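Local coordinates for protein MOSUB1, transcription cofactor (Magnaporthe oryzae, PDB 4AGH) that binds single-stranded DNA and, as a member of the PC4 family, probably acts as a transcription coactivator, at residues F48-S60 / N69-K81. Residues are numbered along the deposited sequence; the frame is centred on the assembly and turned at random.
Sequences FWEISDKRRVGIS and NIREYYEAGGEMK
Arg56 lays its guanidinium flat over the ring of Tyr73, the planes only 17° apart, in a cation-pi stack with CZ of Arg56 4.3 Å from the ring centroid. With CG anti to the carbonyl carbon (chi1 -61°), the straight arginine chain runs over the ring and brings CD there too, 3.6 Å from Tyr73 CE1 in a CH-pi contact. Phe48 covers the opposite face of the guanidinium, and the charged group is held flat between two aromatics. A water fixes its rotation further: it accepts from Arg56 NH1 at 2.9 Å and also hydrogen-bonds Tyr73 OH. Beside the stack, Met80 CB lies 3.8 Å from Arg56 NH2; the bent methionine chain turns CE to within 3.9 Å of Asp53 O. Also on the Arg56 face, Asn69 ND2 donates to Ser60 OG at 2.9 Å, in the plane of its amide.

On the opposite face of the sheet, Arg55 takes Glu72 side-on. NE and NH2 both donate to the same oxygen, OE1, each at 2.8 Å, but through bent bonds. The long chains suit this bridge: CG of Glu72 stands anti to its backbone N (chi1 178°), carrying the carboxylate to the arginine's edge. Here too Val57 and Ile70 lie side by side, branched residues well fitted to a strand, with Val57 CG2 4.1 Å from Ile70 CG1.

Backbone hydrogen bonds pair Arg56 with Arg71 and Gly58 with Asn69; glycine suits its place because Phe48 CB would crowd a side chain. This hairpin of strands 55-62 and 65-76 belongs to the curved antiparallel sheet of the PC4-type domain, flanked by strands 47-50, 79-83 and 86-90. At the dimer interface Arg55 NH1 bonds Gly88 O of the second subunit and Gln93 of its helix 91-110, whose Phe97 packs on Val57.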
# COMPACT_ATOMS: atom_id res chain seq x y z
N PHE A 48 -8.11 -11.60 3.07
CA PHE A 48 -7.10 -11.02 2.19
C PHE A 48 -7.48 -11.08 0.72
O PHE A 48 -8.35 -11.86 0.31
CB PHE A 48 -5.73 -11.69 2.40
CG PHE A 48 -5.61 -13.06 1.77
CD1 PHE A 48 -6.06 -14.18 2.44
CD2 PHE A 48 -5.01 -13.21 0.53
CE1 PHE A 48 -5.93 -15.44 1.86
CE2 PHE A 48 -4.87 -14.47 -0.05
CZ PHE A 48 -5.33 -15.59 0.62
N TRP A 49 -6.82 -10.23 -0.07
CA TRP A 49 -7.02 -10.13 -1.50
C TRP A 49 -5.64 -10.25 -2.15
O TRP A 49 -4.67 -9.69 -1.65
CB TRP A 49 -7.64 -8.78 -1.86
CG TRP A 49 -9.04 -8.61 -1.34
CD1 TRP A 49 -10.20 -8.80 -2.02
CD2 TRP A 49 -9.41 -8.22 -0.00
NE1 TRP A 49 -11.28 -8.56 -1.20
CE2 TRP A 49 -10.83 -8.20 0.04
CE3 TRP A 49 -8.70 -7.89 1.15
CZ2 TRP A 49 -11.53 -7.85 1.20
CZ3 TRP A 49 -9.40 -7.55 2.30
CH2 TRP A 49 -10.80 -7.54 2.31
N GLU A 50 -5.54 -11.01 -3.24
CA GLU A 50 -4.26 -11.12 -3.93
C GLU A 50 -4.09 -9.97 -4.92
O GLU A 50 -5.01 -9.66 -5.69
CB GLU A 50 -4.16 -12.46 -4.66
CG GLU A 50 -4.30 -13.66 -3.75
CD GLU A 50 -4.18 -14.99 -4.48
OE1 GLU A 50 -3.75 -15.00 -5.66
OE2 GLU A 50 -4.53 -16.03 -3.88
N ILE A 51 -2.91 -9.36 -4.92
CA ILE A 51 -2.61 -8.32 -5.90
C ILE A 51 -1.51 -8.75 -6.87
O ILE A 51 -1.16 -8.02 -7.79
CB ILE A 51 -2.29 -6.96 -5.23
CG1 ILE A 51 -1.04 -7.05 -4.36
CG2 ILE A 51 -3.51 -6.48 -4.43
CD1 ILE A 51 -0.54 -5.66 -3.86
N SER A 52 -0.99 -9.96 -6.65
CA SER A 52 -0.13 -10.64 -7.62
C SER A 52 0.04 -12.07 -7.12
O SER A 52 -0.62 -12.47 -6.17
CB SER A 52 1.23 -9.96 -7.74
OG SER A 52 2.01 -10.16 -6.58
N ASP A 53 0.92 -12.85 -7.75
CA ASP A 53 1.10 -14.24 -7.34
C ASP A 53 1.55 -14.37 -5.88
O ASP A 53 1.18 -15.33 -5.21
CB ASP A 53 2.08 -14.96 -8.28
CG ASP A 53 1.45 -15.33 -9.61
OD1 ASP A 53 0.22 -15.50 -9.66
OD2 ASP A 53 2.20 -15.45 -10.61
N LYS A 54 2.33 -13.40 -5.40
CA LYS A 54 2.95 -13.50 -4.07
C LYS A 54 2.57 -12.37 -3.11
O LYS A 54 2.88 -12.43 -1.93
CB LYS A 54 4.48 -13.52 -4.19
CG LYS A 54 5.07 -14.70 -4.94
CD LYS A 54 6.56 -14.43 -5.15
CE LYS A 54 7.30 -15.61 -5.75
NZ LYS A 54 8.72 -15.23 -6.00
N ARG A 55 1.91 -11.35 -3.62
CA ARG A 55 1.59 -10.17 -2.82
C ARG A 55 0.12 -10.10 -2.47
O ARG A 55 -0.75 -10.39 -3.30
CB ARG A 55 2.04 -8.90 -3.54
CG ARG A 55 3.57 -8.87 -3.61
CD ARG A 55 4.13 -7.70 -4.39
NE ARG A 55 5.57 -7.62 -4.14
CZ ARG A 55 6.30 -6.53 -4.30
NH1 ARG A 55 5.75 -5.41 -4.78
NH2 ARG A 55 7.60 -6.56 -4.01
N ARG A 56 -0.15 -9.72 -1.23
CA ARG A 56 -1.50 -9.71 -0.69
C ARG A 56 -1.79 -8.37 -0.05
O ARG A 56 -0.88 -7.71 0.45
CB ARG A 56 -1.62 -10.76 0.42
CG ARG A 56 -1.36 -12.19 -0.05
CD ARG A 56 -1.49 -13.16 1.13
NE ARG A 56 -1.31 -14.55 0.69
CZ ARG A 56 -1.57 -15.61 1.44
NH1 ARG A 56 -2.03 -15.47 2.67
NH2 ARG A 56 -1.37 -16.83 0.95
N VAL A 57 -3.06 -8.00 -0.04
CA VAL A 57 -3.52 -6.96 0.89
C VAL A 57 -4.54 -7.63 1.81
O VAL A 57 -5.46 -8.28 1.35
CB VAL A 57 -4.14 -5.76 0.17
CG1 VAL A 57 -4.56 -4.71 1.20
CG2 VAL A 57 -3.13 -5.16 -0.79
N GLY A 58 -4.35 -7.50 3.11
CA GLY A 58 -5.24 -8.16 4.05
C GLY A 58 -5.54 -7.24 5.20
O GLY A 58 -4.94 -6.18 5.31
N ILE A 59 -6.48 -7.64 6.04
CA ILE A 59 -6.80 -6.86 7.23
C ILE A 59 -6.62 -7.73 8.46
O ILE A 59 -7.22 -8.81 8.54
CB ILE A 59 -8.25 -6.34 7.18
CG1 ILE A 59 -8.44 -5.43 5.97
CG2 ILE A 59 -8.58 -5.58 8.46
CD1 ILE A 59 -9.90 -5.17 5.65
N SER A 60 -5.81 -7.25 9.40
CA SER A 60 -5.57 -7.95 10.65
C SER A 60 -6.05 -7.08 11.80
O SER A 60 -6.25 -5.88 11.64
CB SER A 60 -4.08 -8.26 10.82
OG SER A 60 -3.32 -7.07 11.03
N ASN A 69 -2.70 -4.56 5.71
CA ASN A 69 -1.36 -5.07 5.48
C ASN A 69 -1.10 -5.34 4.01
O ASN A 69 -1.81 -6.12 3.39
CB ASN A 69 -1.16 -6.36 6.27
CG ASN A 69 -1.39 -6.16 7.75
OD1 ASN A 69 -0.67 -5.41 8.40
ND2 ASN A 69 -2.40 -6.84 8.29
N ILE A 70 -0.10 -4.67 3.46
CA ILE A 70 0.29 -4.90 2.08
C ILE A 70 1.64 -5.60 2.14
O ILE A 70 2.61 -5.03 2.63
CB ILE A 70 0.41 -3.56 1.36
CG1 ILE A 70 -0.87 -2.74 1.57
CG2 ILE A 70 0.72 -3.79 -0.12
CD1 ILE A 70 -0.79 -1.32 1.01
N ARG A 71 1.72 -6.85 1.67
CA ARG A 71 2.92 -7.62 1.98
C ARG A 71 3.18 -8.70 0.96
O ARG A 71 2.25 -9.31 0.45
CB ARG A 71 2.79 -8.25 3.37
CG ARG A 71 4.05 -8.96 3.83
CD ARG A 71 4.07 -9.19 5.33
NE ARG A 71 3.91 -7.96 6.10
CZ ARG A 71 4.89 -7.11 6.40
NH1 ARG A 71 6.14 -7.30 5.95
NH2 ARG A 71 4.61 -6.03 7.13
N GLU A 72 4.46 -8.94 0.68
CA GLU A 72 4.86 -10.03 -0.19
C GLU A 72 5.09 -11.27 0.65
O GLU A 72 5.76 -11.23 1.68
CB GLU A 72 6.13 -9.67 -0.96
CG GLU A 72 6.62 -10.81 -1.85
CD GLU A 72 7.74 -10.38 -2.78
OE1 GLU A 72 7.68 -9.26 -3.31
OE2 GLU A 72 8.68 -11.18 -2.98
N TYR A 73 4.54 -12.39 0.18
CA TYR A 73 4.71 -13.68 0.83
C TYR A 73 5.76 -14.48 0.07
O TYR A 73 5.95 -14.27 -1.12
CB TYR A 73 3.38 -14.41 0.88
CG TYR A 73 2.52 -13.93 2.02
CD1 TYR A 73 2.10 -12.61 2.10
CD2 TYR A 73 2.14 -14.80 3.04
CE1 TYR A 73 1.33 -12.16 3.16
CE2 TYR A 73 1.37 -14.37 4.09
CZ TYR A 73 0.97 -13.05 4.16
OH TYR A 73 0.20 -12.63 5.22
N TYR A 74 6.47 -15.36 0.77
CA TYR A 74 7.37 -16.29 0.10
C TYR A 74 6.88 -17.71 0.32
O TYR A 74 6.10 -17.95 1.23
CB TYR A 74 8.82 -16.12 0.57
CG TYR A 74 9.10 -16.49 2.02
CD1 TYR A 74 9.40 -17.79 2.38
CD2 TYR A 74 9.07 -15.52 3.03
CE1 TYR A 74 9.68 -18.13 3.70
CE2 TYR A 74 9.34 -15.84 4.35
CZ TYR A 74 9.63 -17.15 4.68
OH TYR A 74 9.91 -17.49 5.99
N GLU A 75 7.32 -18.64 -0.53
CA GLU A 75 6.90 -20.03 -0.41
C GLU A 75 8.05 -20.90 0.08
O GLU A 75 9.14 -20.88 -0.49
CB GLU A 75 6.37 -20.56 -1.75
CG GLU A 75 5.85 -22.00 -1.67
CD GLU A 75 5.24 -22.50 -2.98
OE1 GLU A 75 5.18 -21.74 -3.96
OE2 GLU A 75 4.81 -23.67 -3.01
N ALA A 76 7.80 -21.65 1.15
CA ALA A 76 8.80 -22.56 1.69
C ALA A 76 8.11 -23.85 2.10
O ALA A 76 7.15 -23.82 2.87
CB ALA A 76 9.52 -21.95 2.87
N GLY A 77 8.59 -24.96 1.57
CA GLY A 77 7.96 -26.25 1.82
C GLY A 77 6.50 -26.24 1.42
O GLY A 77 5.67 -26.92 2.02
N GLY A 78 6.17 -25.45 0.40
CA GLY A 78 4.81 -25.42 -0.13
C GLY A 78 3.86 -24.53 0.65
O GLY A 78 2.67 -24.46 0.34
N GLU A 79 4.38 -23.86 1.67
CA GLU A 79 3.59 -22.99 2.52
C GLU A 79 3.92 -21.54 2.18
O GLU A 79 5.08 -21.19 2.03
CB GLU A 79 3.93 -23.25 3.99
CG GLU A 79 3.28 -22.27 4.96
CD GLU A 79 3.75 -22.45 6.39
OE1 GLU A 79 4.74 -23.18 6.62
OE2 GLU A 79 3.12 -21.87 7.30
N MET A 80 2.89 -20.70 2.06
CA MET A 80 3.11 -19.27 1.84
C MET A 80 3.27 -18.57 3.17
O MET A 80 2.41 -18.67 4.05
CB MET A 80 1.95 -18.66 1.06
CG MET A 80 1.74 -19.31 -0.30
SD MET A 80 2.86 -18.62 -1.52
CE MET A 80 2.08 -17.02 -1.77
N LYS A 81 4.38 -17.86 3.34
CA LYS A 81 4.70 -17.22 4.61
C LYS A 81 4.92 -15.73 4.40
O LYS A 81 5.47 -15.33 3.38
CB LYS A 81 5.96 -17.86 5.21
CG LYS A 81 5.82 -19.37 5.45
CD LYS A 81 7.12 -19.98 5.98
CE LYS A 81 7.45 -19.43 7.36
NZ LYS A 81 8.72 -20.01 7.90
O HOH W 1 -2.32 -13.20 4.47